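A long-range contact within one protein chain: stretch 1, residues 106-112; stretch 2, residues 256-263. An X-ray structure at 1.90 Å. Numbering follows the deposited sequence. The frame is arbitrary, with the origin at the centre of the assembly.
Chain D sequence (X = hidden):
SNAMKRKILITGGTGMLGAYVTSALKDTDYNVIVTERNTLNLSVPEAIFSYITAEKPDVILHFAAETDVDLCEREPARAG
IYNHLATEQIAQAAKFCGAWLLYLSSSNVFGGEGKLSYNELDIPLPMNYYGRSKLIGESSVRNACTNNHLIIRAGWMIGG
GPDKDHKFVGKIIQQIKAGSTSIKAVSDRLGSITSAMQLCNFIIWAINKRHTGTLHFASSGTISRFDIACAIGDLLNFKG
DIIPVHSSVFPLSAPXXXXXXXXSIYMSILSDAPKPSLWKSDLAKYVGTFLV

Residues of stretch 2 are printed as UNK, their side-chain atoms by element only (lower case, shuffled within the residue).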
ATOM      1  N   SER D 106       7.478   8.542 -21.843  1.00 24.48           N
ATOM      2  CA  SER D 106       6.032   8.491 -21.643  1.00 25.83           C
ATOM      3  C   SER D 106       5.574   8.744 -20.221  1.00 25.21           C
ATOM      4  O   SER D 106       6.267   8.444 -19.252  1.00 25.18           O
ATOM      5  CB  SER D 106       5.569   7.072 -22.035  1.00 27.08           C
ATOM      6  OG  SER D 106       4.221   6.791 -21.693  1.00 27.34           O
ATOM      7  N   SER D 107       4.375   9.290 -20.120  1.00 25.89           N
ATOM      8  CA  SER D 107       3.720   9.485 -18.848  1.00 26.41           C
ATOM      9  C   SER D 107       3.528   8.120 -18.137  1.00 27.20           C
ATOM     10  O   SER D 107       3.336   8.092 -16.927  1.00 27.31           O
ATOM     11  CB  SER D 107       2.359  10.170 -19.063  1.00 27.90           C
ATOM     12  OG  SER D 107       1.510   9.410 -19.906  1.00 28.09           O
ATOM     13  N   ASN D 108       3.587   7.004 -18.890  1.00 26.59           N
ATOM     14  CA  ASN D 108       3.441   5.650 -18.306  1.00 28.08           C
ATOM     15  C   ASN D 108       4.562   5.235 -17.372  1.00 25.66           C
ATOM     16  O   ASN D 108       4.503   4.145 -16.823  1.00 24.35           O
ATOM     17  CB  ASN D 108       3.273   4.560 -19.377  1.00 32.46           C
ATOM     18  CG  ASN D 108       1.837   4.223 -19.649  1.00 39.91           C
ATOM     19  OD1 ASN D 108       1.285   4.606 -20.681  1.00 50.63           O
ATOM     20  ND2 ASN D 108       1.208   3.489 -18.713  1.00 40.59           N
ATOM     21  N   VAL D 109       5.589   6.066 -17.201  1.00 23.23           N
ATOM     22  CA  VAL D 109       6.595   5.766 -16.196  1.00 23.24           C
ATOM     23  C   VAL D 109       5.969   6.036 -14.812  1.00 22.86           C
ATOM     24  O   VAL D 109       6.510   5.626 -13.786  1.00 23.78           O
ATOM     25  CB  VAL D 109       7.917   6.545 -16.369  1.00 24.22           C
ATOM     26  CG1 VAL D 109       8.551   6.233 -17.720  1.00 25.73           C
ATOM     27  CG2 VAL D 109       7.731   8.049 -16.167  1.00 24.81           C
ATOM     28  N   PHE D 110       4.839   6.741 -14.797  1.00 23.11           N
ATOM     29  CA  PHE D 110       4.113   7.006 -13.563  1.00 23.63           C
ATOM     30  C   PHE D 110       2.829   6.166 -13.486  1.00 25.23           C
ATOM     31  O   PHE D 110       2.369   5.602 -14.497  1.00 25.50           O
ATOM     32  CB  PHE D 110       3.714   8.479 -13.473  1.00 23.96           C
ATOM     33  CG  PHE D 110       4.869   9.424 -13.444  1.00 24.44           C
ATOM     34  CD1 PHE D 110       5.650   9.548 -12.293  1.00 25.40           C
ATOM     35  CD2 PHE D 110       5.160  10.213 -14.536  1.00 25.53           C
ATOM     36  CE1 PHE D 110       6.714  10.431 -12.246  1.00 25.95           C
ATOM     37  CE2 PHE D 110       6.226  11.103 -14.502  1.00 25.49           C
ATOM     38  CZ  PHE D 110       7.000  11.216 -13.357  1.00 26.16           C
ATOM     39  N   GLY D 111       2.254   6.109 -12.292  1.00 23.63           N
ATOM     40  CA  GLY D 111       0.970   5.470 -12.095  1.00 25.88           C
ATOM     41  C   GLY D 111       0.817   4.642 -10.855  1.00 26.00           C
ATOM     42  O   GLY D 111      -0.259   4.603 -10.281  1.00 26.03           O
ATOM     43  N   GLY D 112       1.896   3.987 -10.430  1.00 27.08           N
ATOM     44  CA  GLY D 112       1.843   3.124  -9.277  1.00 28.29           C
ATOM     45  C   GLY D 112       1.477   3.865  -8.014  1.00 30.60           C
ATOM     46  O   GLY D 112       0.863   3.298  -7.117  1.00 31.32           O
ATOM     47  N   UNK D 256      -3.750  -0.402 -16.158  1.00 29.41           N
ATOM     48  CA  UNK D 256      -3.689   1.041 -16.411  1.00 29.35           C
ATOM     49  C   UNK D 256      -3.914   1.742 -15.049  1.00 27.66           C
ATOM     50  O   UNK D 256      -4.763   1.323 -14.266  1.00 27.16           O
ATOM     51  c   UNK D 256      -4.764   0.881 -18.802  1.00 34.65           C
ATOM     52  n   UNK D 256      -3.545   0.922 -20.963  1.00 38.71           N
ATOM     53  c   UNK D 256      -3.439   1.015 -19.504  1.00 36.82           C
ATOM     54  c   UNK D 256      -4.758   1.509 -17.407  1.00 30.93           C
ATOM     55  c   UNK D 256      -3.673  -0.197 -21.671  1.00 37.49           C
ATOM     56  n   UNK D 256      -3.761  -1.390 -21.093  1.00 38.27           N
ATOM     57  n   UNK D 256      -3.736  -0.112 -22.984  1.00 39.15           N
ATOM     58  N   UNK D 257      -3.155   2.801 -14.760  1.00 26.79           N
ATOM     59  CA  UNK D 257      -3.347   3.478 -13.462  1.00 27.02           C
ATOM     60  C   UNK D 257      -4.619   4.328 -13.462  1.00 27.12           C
ATOM     61  O   UNK D 257      -5.181   4.585 -14.525  1.00 27.47           O
ATOM     62  c   UNK D 257      -2.109   4.380 -13.357  1.00 27.56           C
ATOM     63  c   UNK D 257      -2.186   3.501 -15.625  1.00 25.90           C
ATOM     64  c   UNK D 257      -1.742   4.660 -14.789  1.00 27.96           C
ATOM     65  N   UNK D 258      -5.086   4.732 -12.284  1.00 26.91           N
ATOM     66  CA  UNK D 258      -6.249   5.612 -12.213  1.00 29.26           C
ATOM     67  C   UNK D 258      -5.935   6.902 -12.960  1.00 26.88           C
ATOM     68  O   UNK D 258      -6.816   7.489 -13.577  1.00 27.31           O
ATOM     69  c   UNK D 258      -6.623   4.068  -8.939  1.00 40.53           C
ATOM     70  o   UNK D 258      -8.709   1.082  -8.419  1.00 48.88           O
ATOM     71  c   UNK D 258      -7.109   2.896  -8.363  1.00 40.01           C
ATOM     72  c   UNK D 258      -8.287   3.898 -10.661  1.00 38.60           C
ATOM     73  c   UNK D 258      -6.681   5.864 -10.762  1.00 33.03           C
ATOM     74  c   UNK D 258      -8.189   2.243  -8.953  1.00 42.00           C
ATOM     75  c   UNK D 258      -8.772   2.738 -10.093  1.00 39.62           C
ATOM     76  c   UNK D 258      -7.200   4.585 -10.107  1.00 36.88           C
ATOM     77  N   UNK D 259      -4.671   7.320 -12.911  1.00 24.97           N
ATOM     78  CA  UNK D 259      -4.241   8.455 -13.682  1.00 26.79           C
ATOM     79  C   UNK D 259      -2.784   8.402 -14.099  1.00 27.98           C
ATOM     80  O   UNK D 259      -1.901   7.977 -13.316  1.00 28.16           O
ATOM     81  o   UNK D 259      -4.094  10.834 -13.752  1.00 24.38           O
ATOM     82  c   UNK D 259      -4.459   9.751 -12.927  1.00 26.53           C
ATOM     83  N   UNK D 260      -2.547   8.803 -15.345  1.00 27.94           N
ATOM     84  CA  UNK D 260      -1.180   8.993 -15.838  1.00 28.10           C
ATOM     85  C   UNK D 260      -1.022  10.453 -16.283  1.00 27.65           C
ATOM     86  O   UNK D 260      -0.164  10.790 -17.094  1.00 29.40           O
ATOM     87  c   UNK D 260      -0.788   8.012 -16.916  1.00 29.42           C
ATOM     88  c   UNK D 260      -1.667   7.996 -18.147  1.00 31.10           C
ATOM     89  c   UNK D 260      -1.048   7.171 -19.268  1.00 35.45           C
ATOM     90  o   UNK D 260       0.175   7.349 -19.569  1.00 37.22           O
ATOM     91  o   UNK D 260      -1.762   6.323 -19.823  1.00 33.62           O
ATOM     92  N   UNK D 261      -1.845  11.326 -15.715  1.00 26.29           N
ATOM     93  CA  UNK D 261      -1.742  12.733 -16.010  1.00 26.62           C
ATOM     94  C   UNK D 261      -0.348  13.277 -15.683  1.00 26.34           C
ATOM     95  O   UNK D 261       0.272  12.879 -14.688  1.00 24.71           O
ATOM     96  N   UNK D 262       0.163  14.133 -16.560  1.00 26.29           N
ATOM     97  CA  UNK D 262       1.446  14.803 -16.342  1.00 25.86           C
ATOM     98  C   UNK D 262       1.330  16.317 -16.510  1.00 27.56           C
ATOM     99  O   UNK D 262       0.515  16.807 -17.301  1.00 28.94           O
ATOM    100  c   UNK D 262       3.264  14.034 -19.678  1.00 27.62           C
ATOM    101  c   UNK D 262       2.104  14.228 -18.716  1.00 26.33           C
ATOM    102  c   UNK D 262       3.029  12.908 -16.811  1.00 26.40           C
ATOM    103  c   UNK D 262       2.559  14.291 -17.260  1.00 26.83           C
ATOM    104  N   UNK D 263       2.099  17.039 -15.710  1.00 27.16           N
ATOM    105  CA  UNK D 263       2.199  18.491 -15.806  1.00 29.64           C
ATOM    106  C   UNK D 263       3.674  18.856 -15.662  1.00 27.01           C
ATOM    107  O   UNK D 263       4.503  18.008 -15.261  1.00 24.77           O
ATOM    108  c   UNK D 263       1.307  19.198 -14.781  1.00 32.60           C
ATOM    109  c   UNK D 263       1.701  19.026 -13.345  1.00 34.98           C
ATOM    110  c   UNK D 263       0.582  19.441 -12.404  1.00 38.31           C
ATOM    111  o   UNK D 263      -0.499  18.844 -12.454  1.00 42.47           O
ATOM    112  o   UNK D 263       0.796  20.340 -11.588  1.00 42.22           O
TER
HETATM  113  O   HOH W   1      -3.050   4.314 -10.256  1.00 36.56           O

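Position 256 carries seven side-chain atoms. Three carbons lead to a nitrogen, then to a carbon bearing two more nitrogens. This guanidinium group makes the residue Arg-256. Its CA-to-CB bond points away from stretch 1, and the side chain stays out of contact with it.

Position 257 has three side-chain carbons, which close a ring onto the backbone nitrogen. The ring packs against Gly-111 and approaches the backbone oxygen of Phe-110. Such a ring is found only in proline, so this is Pro-257. Its CB lies 3.5 Å from Gly-111 CA, and its CG lies 4.2 Å from Phe-110 O. The fit depends on Gly-111. A CB there would come within 2.8 Å of Pro-257 CB, a clash, and the backbone angles of Gly-111 call for glycine in any case.

Position 258 shows one carbon, then a six-carbon ring bearing one oxygen. It is Tyr-258. The ring does not reach stretch 1, but the backbone is linked to it through water 1. The water accepts from Tyr-258 N at 2.9 Å and donates to Gly-111 O at 2.8 Å.

Position 259 has one carbon and one oxygen, and this is Ser-259. The side chain touches nothing on stretch 1. Its OG instead accepts a hydrogen bond from the backbone N of position 261, at 3.0 Å. Ser-259 O lies 4.0 Å from Gly-111 CA.

Position 260 has three carbons, the third carrying two oxygens. The carboxylate reaches the side chain of Ser-107. Three carbons rather than two make it Glu-260. Ser-107 OG donates a very short hydrogen bond of 2.5 Å to Glu-260 OE2. Glu-260 OE1 is hydrogen-bonded elsewhere in the structure.

Position 261 has no side-chain atoms, so it is Gly-261.

Position 262 has four carbons, forked at the first, with one arm two carbons long. One of these carbons packs against Ser-107 and the Phe-110 ring. It is Ile-262. Its CG2 packs 3.6 Å from Ser-107 CB and 4.1 Å from Phe-110 CD2, meeting the Phe-110 ring obliquely.

Position 263 has three carbons, the third carrying two oxygens. It is Glu-263, out of reach of stretch 1.

The contact combines one polar bond with close packing. A 3-10 segment at 107-109 shapes stretch 1, with Phe-110 N bonded to Ser-107 O at 2.9 Å. Asn-108 N also bonds to Ser-106 OG at 2.9 Å. Ser-107 points toward stretch 2, giving its hydroxyl to Glu-260 and its CB to Ile-262. Phe-110 adds apolar contact with Ile-262. Gly-111 lets Pro-257 come close, and water 1 bridges the backbones beside them.

Stretch 2 256-263: RPYSEGIE
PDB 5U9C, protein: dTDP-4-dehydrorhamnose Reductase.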